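Local atomic coordinates of putrescine aminotransferase (Halomonas elongata DSM 2581, PDB entry 6GWI), a protein that probably transfers amino groups from amines such as putrescine to keto acceptors, as a class-III, pyridoxal-5'-phosphate-dependent transaminase. Residues D51-L56 and V411-G416; S193-G198 and P235-P240; P365-A370 and G377-V382. One frame throughout, in Å; residues are numbered along the deposited sequence.

Interaction 1 (D51-L56 and V411-G416); sequences DGMAGL and VMRSVG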
ATOM      1  N   ASP B  51       9.531   2.381 -24.428  1.00 28.97           N
ATOM      2  CA  ASP B  51       9.260   1.731 -23.143  1.00 33.42           C
ATOM      3  C   ASP B  51       8.576   0.392 -23.391  1.00 36.95           C
ATOM      4  O   ASP B  51       7.350   0.280 -23.381  1.00 24.96           O
ATOM      5  CB  ASP B  51       8.406   2.624 -22.249  1.00 32.07           C
ATOM      6  CG  ASP B  51       8.234   2.058 -20.842  1.00 29.36           C
ATOM      7  OD1 ASP B  51       8.822   0.997 -20.542  1.00 24.71           O
ATOM      8  OD2 ASP B  51       7.504   2.671 -20.034  1.00 33.04           O
ATOM      9  N   GLY B  52       9.387  -0.641 -23.607  1.00 23.36           N
ATOM     10  CA  GLY B  52       8.877  -1.984 -23.790  1.00 24.43           C
ATOM     11  C   GLY B  52       8.297  -2.639 -22.554  1.00 29.92           C
ATOM     12  O   GLY B  52       7.794  -3.763 -22.657  1.00 31.26           O
ATOM     13  N   MET B  53       8.346  -1.979 -21.393  1.00 26.23           N
ATOM     14  CA  MET B  53       7.780  -2.519 -20.162  1.00 26.87           C
ATOM     15  C   MET B  53       6.581  -1.722 -19.655  1.00 23.36           C
ATOM     16  O   MET B  53       6.078  -2.009 -18.562  1.00 22.78           O
ATOM     17  CB  MET B  53       8.844  -2.578 -19.062  1.00 29.23           C
ATOM     18  CG  MET B  53       9.897  -3.658 -19.239  1.00 25.26           C
ATOM     19  SD  MET B  53       9.234  -5.341 -19.239  1.00 29.19           S
ATOM     20  CE  MET B  53       8.555  -5.461 -17.583  1.00 31.11           C
ATOM     21  N   ALA B  54       6.122  -0.726 -20.408  1.00 23.86           N
ATOM     22  CA  ALA B  54       4.970   0.087 -20.022  1.00 25.38           C
ATOM     23  C   ALA B  54       5.069   0.512 -18.556  1.00 28.80           C
ATOM     24  O   ALA B  54       4.205   0.220 -17.726  1.00 22.15           O
ATOM     25  CB  ALA B  54       3.665  -0.668 -20.287  1.00 20.59           C
ATOM     26  N   GLY B  55       6.142   1.239 -18.257  1.00 26.76           N
ATOM     27  CA  GLY B  55       6.423   1.641 -16.896  1.00 30.28           C
ATOM     28  C   GLY B  55       6.936   0.471 -16.086  1.00 24.97           C
ATOM     29  O   GLY B  55       8.143   0.215 -16.053  1.00 21.85           O
ATOM     30  N   LEU B  56       6.016  -0.246 -15.414  1.00 21.92           N
ATOM     31  CA  LEU B  56       6.314  -1.500 -14.715  1.00 27.70           C
ATOM     32  C   LEU B  56       5.093  -2.421 -14.868  1.00 26.57           C
ATOM     33  O   LEU B  56       4.368  -2.716 -13.920  1.00 27.59           O
ATOM     34  CB  LEU B  56       6.664  -1.247 -13.246  1.00 23.47           C
ATOM     35  CG  LEU B  56       7.291  -2.394 -12.450  1.00 24.72           C
ATOM     36  CD1 LEU B  56       8.597  -2.860 -13.073  1.00 20.93           C
ATOM     37  CD2 LEU B  56       7.521  -1.973 -10.998  1.00 29.00           C
ATOM     38  N   VAL B 411      13.618  -0.228 -23.623  1.00 27.15           N
ATOM     39  CA  VAL B 411      13.497  -0.841 -22.305  1.00 30.06           C
ATOM     40  C   VAL B 411      13.039  -2.284 -22.500  1.00 28.71           C
ATOM     41  O   VAL B 411      11.891  -2.541 -22.868  1.00 35.02           O
ATOM     42  CB  VAL B 411      12.523  -0.077 -21.401  1.00 26.35           C
ATOM     43  CG1 VAL B 411      12.427  -0.764 -20.037  1.00 26.69           C
ATOM     44  CG2 VAL B 411      12.964   1.365 -21.236  1.00 32.34           C
ATOM     45  N   MET B 412      13.945  -3.225 -22.255  1.00 34.40           N
ATOM     46  CA  MET B 412      13.624  -4.646 -22.190  1.00 34.82           C
ATOM     47  C   MET B 412      14.407  -5.235 -21.031  1.00 38.04           C
ATOM     48  O   MET B 412      15.641  -5.186 -21.026  1.00 37.97           O
ATOM     49  CB  MET B 412      13.950  -5.339 -23.513  1.00 33.41           C
ATOM     50  CG  MET B 412      13.821  -6.851 -23.513  1.00 41.96           C
ATOM     51  SD  MET B 412      13.599  -7.459 -25.194  1.00 46.69           S
ATOM     52  CE  MET B 412      15.037  -6.760 -25.985  1.00 75.99           C
ATOM     53  N   ARG B 413      13.692  -5.781 -20.050  1.00 31.43           N
ATOM     54  CA  ARG B 413      14.300  -6.182 -18.793  1.00 31.34           C
ATOM     55  C   ARG B 413      14.829  -7.611 -18.851  1.00 26.65           C
ATOM     56  O   ARG B 413      14.509  -8.397 -19.744  1.00 23.90           O
ATOM     57  CB  ARG B 413      13.306  -6.043 -17.642  1.00 39.84           C
ATOM     58  CG  ARG B 413      12.842  -4.617 -17.398  1.00 46.70           C
ATOM     59  CD  ARG B 413      13.992  -3.644 -17.128  1.00 50.04           C
ATOM     60  NE  ARG B 413      14.638  -3.850 -15.834  1.00 45.73           N
ATOM     61  CZ  ARG B 413      15.711  -3.180 -15.422  1.00 54.16           C
ATOM     62  NH1 ARG B 413      16.258  -2.259 -16.204  1.00 61.93           N
ATOM     63  NH2 ARG B 413      16.238  -3.427 -14.231  1.00 44.78           N
ATOM     64  N   SER B 414      15.659  -7.937 -17.862  1.00 28.93           N
ATOM     65  CA  SER B 414      16.289  -9.242 -17.741  1.00 37.83           C
ATOM     66  C   SER B 414      15.957  -9.846 -16.386  1.00 32.86           C
ATOM     67  O   SER B 414      16.053  -9.168 -15.358  1.00 26.98           O
ATOM     68  CB  SER B 414      17.806  -9.118 -17.910  1.00 33.88           C
ATOM     69  OG  SER B 414      18.339  -8.185 -16.983  1.00 34.14           O
ATOM     70  N   VAL B 415      15.552 -11.113 -16.391  1.00 31.26           N
ATOM     71  CA  VAL B 415      15.447 -11.923 -15.181  1.00 28.77           C
ATOM     72  C   VAL B 415      16.460 -13.047 -15.366  1.00 29.50           C
ATOM     73  O   VAL B 415      16.209 -14.005 -16.106  1.00 30.98           O
ATOM     74  CB  VAL B 415      14.035 -12.466 -14.951  1.00 26.87           C
ATOM     75  CG1 VAL B 415      13.990 -13.306 -13.676  1.00 27.23           C
ATOM     76  CG2 VAL B 415      13.030 -11.315 -14.878  1.00 29.06           C
ATOM     77  N   GLY B 416      17.602 -12.932 -14.702  1.00 32.71           N
ATOM     78  CA  GLY B 416      18.726 -13.787 -15.042  1.00 42.84           C
ATOM     79  C   GLY B 416      19.060 -13.618 -16.513  1.00 38.41           C
ATOM     80  O   GLY B 416      19.343 -12.510 -16.988  1.00 29.52           O
TER
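Gly52 and Val411 bring the two backbones together, their CA atoms 5.0 Å apart, where the type I turn from Asp51 to Ala54 meets the residues just before strand 413-415. Gly52 has no side chain, and its CA comes within 3.2 Å of Val411 O. The contact thus joins a turn near the N-terminus to an outer strand of the C-terminal antiparallel sheet, at the subunit interface.

Met53 carries the apolar part. The Met53 and Arg413 side chains cross at about a right angle, with Met53 CG 3.6 Å from Arg413 CG. The same Met53 CG is 3.9 Å from Val411 CG1. Arg413 touches with its aliphatic CG, while its guanidinium forms a cation-pi contact with Phe86 of the second subunit.

Asp51 lies alongside Val411 and keeps the turn in shape. Its CG is anti to the backbone N (chi1 -173°), which turns the carboxylate back over its own loop. Asp51 OD1 caps Met53 N at 3.1 Å, met from above the carboxylate plane. Asp51 OD2 accepts from Gly55 N at 2.7 Å, on the syn side but tilted from the carboxylate plane, and it also bonds Tyr63 OH.

The Met53 side chain is about 9 Å from a bound pyridoxal phosphate. Phe86 of the second subunit also packs on Met53 and Val411. Ile41 of strand 40-43 touches Asp51 and Val411, and Ile420 of strand 418-421 lies against Met53 and Arg413.

Interaction 2 (S193-G198 and P235-P240); sequences SPEAFG and PESYWP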
ATOM      1  N   SER B 193       8.429 -33.776 -22.245  1.00 45.12           N
ATOM      2  CA  SER B 193       7.587 -33.001 -23.142  1.00 64.85           C
ATOM      3  C   SER B 193       6.873 -31.911 -22.342  1.00 50.07           C
ATOM      4  O   SER B 193       6.549 -32.109 -21.169  1.00 37.71           O
ATOM      5  CB  SER B 193       6.557 -33.891 -23.829  1.00 71.11           C
ATOM      6  OG  SER B 193       5.557 -34.311 -22.917  1.00 68.95           O
ATOM      7  N   PRO B 194       6.613 -30.748 -22.948  1.00 56.28           N
ATOM      8  CA  PRO B 194       5.824 -29.728 -22.232  1.00 55.20           C
ATOM      9  C   PRO B 194       4.531 -30.263 -21.633  1.00 52.44           C
ATOM     10  O   PRO B 194       4.162 -29.867 -20.520  1.00 34.18           O
ATOM     11  CB  PRO B 194       5.567 -28.672 -23.315  1.00 44.23           C
ATOM     12  CG  PRO B 194       6.758 -28.781 -24.215  1.00 42.12           C
ATOM     13  CD  PRO B 194       7.097 -30.255 -24.253  1.00 46.74           C
ATOM     14  N   GLU B 195       3.829 -31.155 -22.338  1.00 52.73           N
ATOM     15  CA  GLU B 195       2.577 -31.691 -21.810  1.00 48.77           C
ATOM     16  C   GLU B 195       2.814 -32.460 -20.515  1.00 34.84           C
ATOM     17  O   GLU B 195       2.123 -32.235 -19.514  1.00 30.94           O
ATOM     18  CB  GLU B 195       1.899 -32.582 -22.855  1.00 58.16           C
ATOM     19  CG  GLU B 195       0.652 -33.294 -22.337  1.00 75.48           C
ATOM     20  CD  GLU B 195      -0.155 -33.959 -23.439  1.00 82.83           C
ATOM     21  OE1 GLU B 195       0.121 -33.693 -24.628  1.00 88.39           O
ATOM     22  OE2 GLU B 195      -1.063 -34.754 -23.116  1.00 71.31           O
ATOM     23  N   ALA B 196       3.777 -33.386 -20.518  1.00 38.73           N
ATOM     24  CA  ALA B 196       4.059 -34.161 -19.314  1.00 39.62           C
ATOM     25  C   ALA B 196       4.556 -33.266 -18.185  1.00 39.99           C
ATOM     26  O   ALA B 196       4.200 -33.469 -17.018  1.00 46.94           O
ATOM     27  CB  ALA B 196       5.087 -35.252 -19.614  1.00 35.21           C
ATOM     28  N   PHE B 197       5.383 -32.272 -18.513  1.00 35.62           N
ATOM     29  CA  PHE B 197       5.887 -31.364 -17.489  1.00 31.30           C
ATOM     30  C   PHE B 197       4.750 -30.602 -16.821  1.00 37.73           C
ATOM     31  O   PHE B 197       4.714 -30.478 -15.590  1.00 28.29           O
ATOM     32  CB  PHE B 197       6.890 -30.394 -18.104  1.00 30.57           C
ATOM     33  CG  PHE B 197       7.528 -29.470 -17.109  1.00 29.98           C
ATOM     34  CD1 PHE B 197       8.372 -29.968 -16.132  1.00 41.13           C
ATOM     35  CD2 PHE B 197       7.290 -28.109 -17.151  1.00 28.25           C
ATOM     36  CE1 PHE B 197       8.967 -29.126 -15.218  1.00 38.02           C
ATOM     37  CE2 PHE B 197       7.882 -27.261 -16.236  1.00 26.66           C
ATOM     38  CZ  PHE B 197       8.722 -27.771 -15.269  1.00 39.84           C
ATOM     39  N   GLY B 198       3.812 -30.083 -17.614  1.00 42.09           N
ATOM     40  CA  GLY B 198       2.689 -29.366 -17.035  1.00 37.50           C
ATOM     41  C   GLY B 198       1.914 -30.206 -16.040  1.00 33.21           C
ATOM     42  O   GLY B 198       1.481 -29.711 -14.997  1.00 32.47           O
ATOM     43  N   PRO B 235       2.946 -24.709 -19.634  1.00 33.94           N
ATOM     44  CA  PRO B 235       2.423 -25.585 -20.689  1.00 32.94           C
ATOM     45  C   PRO B 235       0.902 -25.579 -20.690  1.00 30.90           C
ATOM     46  O   PRO B 235       0.257 -25.332 -19.668  1.00 35.99           O
ATOM     47  CB  PRO B 235       2.983 -26.966 -20.327  1.00 37.69           C
ATOM     48  CG  PRO B 235       4.173 -26.694 -19.467  1.00 38.62           C
ATOM     49  CD  PRO B 235       3.906 -25.399 -18.751  1.00 31.74           C
ATOM     50  N   GLU B 236       0.327 -25.844 -21.865  1.00 31.81           N
ATOM     51  CA  GLU B 236      -1.125 -25.837 -21.999  1.00 65.16           C
ATOM     52  C   GLU B 236      -1.787 -26.899 -21.133  1.00 44.15           C
ATOM     53  O   GLU B 236      -2.976 -26.774 -20.819  1.00 35.65           O
ATOM     54  CB  GLU B 236      -1.514 -26.027 -23.466  1.00 97.65           C
ATOM     55  CG  GLU B 236      -1.107 -24.859 -24.354  1.00104.09           C
ATOM     56  CD  GLU B 236      -1.440 -25.082 -25.817  1.00 99.74           C
ATOM     57  OE1 GLU B 236      -2.142 -26.067 -26.128  1.00 93.02           O
ATOM     58  OE2 GLU B 236      -0.997 -24.268 -26.656  1.00 94.08           O
ATOM     59  N   SER B 237      -1.047 -27.937 -20.741  1.00 38.24           N
ATOM     60  CA  SER B 237      -1.566 -28.989 -19.878  1.00 39.07           C
ATOM     61  C   SER B 237      -1.651 -28.573 -18.414  1.00 42.68           C
ATOM     62  O   SER B 237      -2.324 -29.253 -17.631  1.00 33.87           O
ATOM     63  CB  SER B 237      -0.684 -30.235 -19.992  1.00 33.58           C
ATOM     64  OG  SER B 237       0.623 -29.969 -19.510  1.00 36.04           O
ATOM     65  N   TYR B 238      -0.994 -27.481 -18.026  1.00 34.54           N
ATOM     66  CA  TYR B 238      -0.823 -27.186 -16.608  1.00 28.26           C
ATOM     67  C   TYR B 238      -2.147 -26.821 -15.948  1.00 36.04           C
ATOM     68  O   TYR B 238      -2.575 -27.471 -14.987  1.00 24.53           O
ATOM     69  CB  TYR B 238       0.203 -26.065 -16.429  1.00 26.64           C
ATOM     70  CG  TYR B 238       0.392 -25.637 -14.990  1.00 29.96           C
ATOM     71  CD1 TYR B 238       1.056 -26.452 -14.083  1.00 33.41           C
ATOM     72  CD2 TYR B 238      -0.086 -24.410 -14.543  1.00 32.40           C
ATOM     73  CE1 TYR B 238       1.233 -26.061 -12.767  1.00 25.37           C
ATOM     74  CE2 TYR B 238       0.089 -24.008 -13.230  1.00 23.64           C
ATOM     75  CZ  TYR B 238       0.747 -24.836 -12.346  1.00 27.56           C
ATOM     76  OH  TYR B 238       0.918 -24.433 -11.042  1.00 29.70           O
ATOM     77  N   TRP B 239      -2.808 -25.780 -16.438  1.00 30.96           N
ATOM     78  CA  TRP B 239      -3.972 -25.268 -15.727  1.00 26.95           C
ATOM     79  C   TRP B 239      -5.154 -26.232 -15.781  1.00 35.41           C
ATOM     80  O   TRP B 239      -5.891 -26.338 -14.791  1.00 24.55           O
ATOM     81  CB  TRP B 239      -4.366 -23.891 -16.267  1.00 23.16           C
ATOM     82  CG  TRP B 239      -3.563 -22.785 -15.630  1.00 32.31           C
ATOM     83  CD1 TRP B 239      -2.689 -21.937 -16.249  1.00 27.66           C
ATOM     84  CD2 TRP B 239      -3.541 -22.436 -14.239  1.00 38.26           C
ATOM     85  NE1 TRP B 239      -2.137 -21.074 -15.333  1.00 36.78           N
ATOM     86  CE2 TRP B 239      -2.643 -21.360 -14.092  1.00 36.92           C
ATOM     87  CE3 TRP B 239      -4.199 -22.925 -13.106  1.00 29.51           C
ATOM     88  CZ2 TRP B 239      -2.387 -20.764 -12.858  1.00 25.26           C
ATOM     89  CZ3 TRP B 239      -3.945 -22.331 -11.883  1.00 28.41           C
ATOM     90  CH2 TRP B 239      -3.045 -21.263 -11.768  1.00 20.78           C
ATOM     91  N   PRO B 240      -5.384 -26.944 -16.892  1.00 39.60           N
ATOM     92  CA  PRO B 240      -6.427 -27.984 -16.861  1.00 41.17           C
ATOM     93  C   PRO B 240      -6.166 -29.040 -15.806  1.00 32.89           C
ATOM     94  O   PRO B 240      -7.100 -29.497 -15.137  1.00 28.69           O
ATOM     95  CB  PRO B 240      -6.377 -28.577 -18.278  1.00 37.81           C
ATOM     96  CG  PRO B 240      -5.838 -27.479 -19.122  1.00 30.34           C
ATOM     97  CD  PRO B 240      -4.817 -26.788 -18.245  1.00 28.89           C
TER
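Ser237 and Glu195 join the starts of two helices, 194-212 and 238-248, in the large domain, of the PLP-dependent fold type I expected for class-III aminotransferases. The helices pack here beside the parallel sheet that contains strand 217-222. Ser237 OG donates to Glu195 O at 2.7 Å. The bond lies in the carbonyl plane, on a lone pair, with a C=O...donor angle of 117°. The hydroxyl sits between the backbone N and the carbonyl carbon of Ser237 (chi1 64°), and this turns it toward the first turn of helix 194-212.

Gly198 is pressed against the same hydroxyl, with its CA 3.3 Å from Ser237 OG. Gly198, with no side chain, also lies close to Tyr238, their CA atoms 4.2 Å apart. At the near edge of the Tyr238 ring, close to its plane, CD1 lies 3.4 Å from Gly198 O. Pro235 fits beside Gly198. Its CB comes to 3.1 Å from Pro194 O, and its CG meets the edge of the Phe197 ring near the ring plane. The aliphatic part of Glu195 borders Ser237 CB.

Behind these contacts, each segment is held by its own bonds. Ser193 is the N-cap of helix 194-212, and its OG accepts from Ala196 N in a nearly straight bond of 167°. Pro194 O, touched by Pro235, also accepts from Gly198 N. In the other segment, Tyr238 N bonds Pro235 O.

Farther out, Tyr238 OH bonds Arg146, and Tyr238 packs on Phe220 of strand 217-222. Trp239 NE1 bonds Pro224 O. Over the centre of one face of the Trp239 ring, Tyr238 CE2 sits 3.9 Å above the plane.

Interaction 3 (P365-A370 and G377-V382); sequences PIVGEA and GALELV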
ATOM      1  N   PRO B 365      21.792 -16.073 -33.127  1.00 62.92           N
ATOM      2  CA  PRO B 365      22.811 -16.970 -32.558  1.00 57.99           C
ATOM      3  C   PRO B 365      22.665 -17.272 -31.071  1.00 54.49           C
ATOM      4  O   PRO B 365      23.108 -18.346 -30.643  1.00 46.70           O
ATOM      5  CB  PRO B 365      24.126 -16.225 -32.850  1.00 55.63           C
ATOM      6  CG  PRO B 365      23.826 -15.297 -33.999  1.00 57.70           C
ATOM      7  CD  PRO B 365      22.340 -15.232 -34.206  1.00 62.99           C
ATOM      8  N   ILE B 366      22.063 -16.392 -30.263  1.00 64.03           N
ATOM      9  CA  ILE B 366      22.021 -16.608 -28.821  1.00 60.87           C
ATOM     10  C   ILE B 366      20.599 -16.696 -28.272  1.00 46.14           C
ATOM     11  O   ILE B 366      20.410 -16.637 -27.058  1.00 38.03           O
ATOM     12  CB  ILE B 366      22.818 -15.526 -28.058  1.00 56.77           C
ATOM     13  CG1 ILE B 366      22.265 -14.124 -28.341  1.00 47.17           C
ATOM     14  CG2 ILE B 366      24.303 -15.617 -28.389  1.00 52.24           C
ATOM     15  CD1 ILE B 366      22.713 -13.076 -27.327  1.00 38.44           C
ATOM     16  N   VAL B 367      19.596 -16.864 -29.126  1.00 53.46           N
ATOM     17  CA  VAL B 367      18.217 -17.001 -28.672  1.00 43.34           C
ATOM     18  C   VAL B 367      17.865 -18.484 -28.685  1.00 34.71           C
ATOM     19  O   VAL B 367      17.732 -19.089 -29.752  1.00 36.72           O
ATOM     20  CB  VAL B 367      17.249 -16.188 -29.541  1.00 48.62           C
ATOM     21  CG1 VAL B 367      15.809 -16.406 -29.090  1.00 63.81           C
ATOM     22  CG2 VAL B 367      17.604 -14.709 -29.477  1.00 43.91           C
ATOM     23  N   GLY B 368      17.681 -19.062 -27.499  1.00 35.97           N
ATOM     24  CA  GLY B 368      17.320 -20.460 -27.381  1.00 46.67           C
ATOM     25  C   GLY B 368      15.826 -20.709 -27.392  1.00 37.84           C
ATOM     26  O   GLY B 368      15.379 -21.820 -27.694  1.00 38.30           O
ATOM     27  N   GLU B 369      15.043 -19.684 -27.061  1.00 45.01           N
ATOM     28  CA  GLU B 369      13.592 -19.788 -27.098  1.00 45.15           C
ATOM     29  C   GLU B 369      13.002 -18.386 -27.163  1.00 46.97           C
ATOM     30  O   GLU B 369      13.538 -17.454 -26.558  1.00 32.45           O
ATOM     31  CB  GLU B 369      13.045 -20.534 -25.876  1.00 51.79           C
ATOM     32  CG  GLU B 369      11.550 -20.822 -25.957  1.00 39.47           C
ATOM     33  CD  GLU B 369      10.986 -21.371 -24.665  1.00 36.42           C
ATOM     34  OE1 GLU B 369      10.685 -20.566 -23.760  1.00 43.41           O
ATOM     35  OE2 GLU B 369      10.847 -22.607 -24.551  1.00 41.91           O
ATOM     36  N   ALA B 370      11.905 -18.250 -27.903  1.00 36.64           N
ATOM     37  CA  ALA B 370      11.107 -17.031 -27.927  1.00 51.65           C
ATOM     38  C   ALA B 370       9.655 -17.408 -27.675  1.00 68.33           C
ATOM     39  O   ALA B 370       9.130 -18.320 -28.322  1.00 53.18           O
ATOM     40  CB  ALA B 370      11.242 -16.294 -29.263  1.00 68.65           C
ATOM     41  N   GLY B 377       6.060 -10.997 -23.651  1.00 31.37           N
ATOM     42  CA  GLY B 377       6.987 -11.817 -24.400  1.00 30.47           C
ATOM     43  C   GLY B 377       8.280 -12.011 -23.636  1.00 35.07           C
ATOM     44  O   GLY B 377       8.621 -11.240 -22.736  1.00 36.24           O
ATOM     45  N   ALA B 378       8.997 -13.067 -24.014  1.00 31.91           N
ATOM     46  CA  ALA B 378      10.269 -13.380 -23.381  1.00 25.75           C
ATOM     47  C   ALA B 378      11.197 -14.059 -24.376  1.00 24.97           C
ATOM     48  O   ALA B 378      10.751 -14.738 -25.305  1.00 35.84           O
ATOM     49  CB  ALA B 378      10.075 -14.278 -22.153  1.00 24.40           C
ATOM     50  N   LEU B 379      12.498 -13.858 -24.167  1.00 27.13           N
ATOM     51  CA  LEU B 379      13.546 -14.572 -24.880  1.00 43.05           C
ATOM     52  C   LEU B 379      14.445 -15.286 -23.879  1.00 44.34           C
ATOM     53  O   LEU B 379      14.707 -14.769 -22.787  1.00 42.05           O
ATOM     54  CB  LEU B 379      14.415 -13.635 -25.724  1.00 51.69           C
ATOM     55  CG  LEU B 379      13.749 -12.684 -26.715  1.00 48.68           C
ATOM     56  CD1 LEU B 379      14.786 -11.714 -27.261  1.00 46.02           C
ATOM     57  CD2 LEU B 379      13.075 -13.449 -27.847  1.00 46.53           C
ATOM     58  N   GLU B 380      14.918 -16.471 -24.256  1.00 30.50           N
ATOM     59  CA  GLU B 380      15.861 -17.242 -23.451  1.00 42.53           C
ATOM     60  C   GLU B 380      17.217 -17.169 -24.143  1.00 39.88           C
ATOM     61  O   GLU B 380      17.380 -17.683 -25.255  1.00 48.63           O
ATOM     62  CB  GLU B 380      15.401 -18.689 -23.292  1.00 34.88           C
ATOM     63  CG  GLU B 380      14.056 -18.865 -22.595  1.00 31.47           C
ATOM     64  CD  GLU B 380      14.097 -18.511 -21.119  1.00 34.04           C
ATOM     65  OE1 GLU B 380      15.150 -18.047 -20.637  1.00 35.99           O
ATOM     66  OE2 GLU B 380      13.071 -18.705 -20.435  1.00 36.05           O
ATOM     67  N   LEU B 381      18.185 -16.530 -23.492  1.00 36.93           N
ATOM     68  CA  LEU B 381      19.532 -16.438 -24.037  1.00 51.07           C
ATOM     69  C   LEU B 381      20.315 -17.694 -23.673  1.00 32.46           C
ATOM     70  O   LEU B 381      20.302 -18.131 -22.517  1.00 35.28           O
ATOM     71  CB  LEU B 381      20.236 -15.190 -23.509  1.00 67.65           C
ATOM     72  CG  LEU B 381      19.508 -13.858 -23.721  1.00 73.26           C
ATOM     73  CD1 LEU B 381      20.391 -12.695 -23.284  1.00 73.81           C
ATOM     74  CD2 LEU B 381      19.061 -13.678 -25.165  1.00 78.96           C
ATOM     75  N   VAL B 382      20.985 -18.283 -24.665  1.00 62.09           N
ATOM     76  CA  VAL B 382      21.789 -19.482 -24.467  1.00 72.25           C
ATOM     77  C   VAL B 382      23.128 -19.310 -25.170  1.00 63.65           C
ATOM     78  O   VAL B 382      23.245 -18.576 -26.155  1.00 53.63           O
ATOM     79  CB  VAL B 382      21.082 -20.757 -24.988  1.00 72.99           C
ATOM     80  CG1 VAL B 382      19.739 -20.950 -24.298  1.00 79.95           C
ATOM     81  CG2 VAL B 382      20.924 -20.702 -26.506  1.00 35.41           C
TER
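The Glu369 and Glu380 side chains lie side by side, pointing the same way, with their carboxylate planes 64° apart. Glu369 CB rests 3.8 Å from Glu380 CG, so the aliphatic parts do the touching. The like-charged tips, Glu369 OE1 and Glu380 OE2, stay 4.5 Å apart. Both oxygens form salt bridges with Arg371, which probably offsets their repulsion. Glu380 OE2 also bonds Tyr184 OH, and Glu380 OE1 bonds Thr418 and forms a salt bridge with Arg390. The Glu380 chain, bent at chi2 (-69°), carries its carboxylate into this network.

The backbones form an antiparallel hairpin, their axes 157° apart in direction. Gly368 and Glu369 both face Glu380, a classic beta bulge. Glu380 binds both: its O accepts from Gly368 N at 2.7 Å, almost in line with the carbonyl, and its N donates to Glu369 O at 2.9 Å. Beyond the bulge, Val382 N reaches Ile366 O at 3.0 Å, from above the carbonyl plane. Val382 CG2 packs 3.7 Å from Gly368 CA.

The opposite face of the hairpin is apolar. Val367 pairs with Leu381, and Ala370 with Leu379, both as non-hydrogen-bonded pairs. Leu379 CD2 touches Ala370 CB at 3.7 Å and also meets Val367 CG1.

Leu443 of helix 429-450 packs on Val367 and Leu381, while Trp358 of helix 342-359 packs on Ala370 and Leu379. Phe186 of helix 185-188 lies against both glutamates and Val382. Strand 376-381 continues the sheet to strand 418-421, while strand 367-373 is its outermost strand within the chain.

Overall arrangement
Interaction 1 joins residues 355 positions apart, and the other two are nested inside its loop. Interaction 2 closes before interaction 3 opens. Interactions 1 and 3 both reach the antiparallel sheet 367-373, 376-381, 418-421, 413-415: the hairpin lies at one edge and strand 413-415 at the other. Their centres are 15 Å apart. Interaction 2 stands apart, beside the parallel sheet that contains strand 217-222, with its centre 27 Å from interaction 1 and 20 Å from interaction 3. Interaction 1 lies near the cofactor, closer than interaction 2. It probably ties the N-terminal part to the C-terminal antiparallel sheet, next to the second subunit. The other two are packing within one chain.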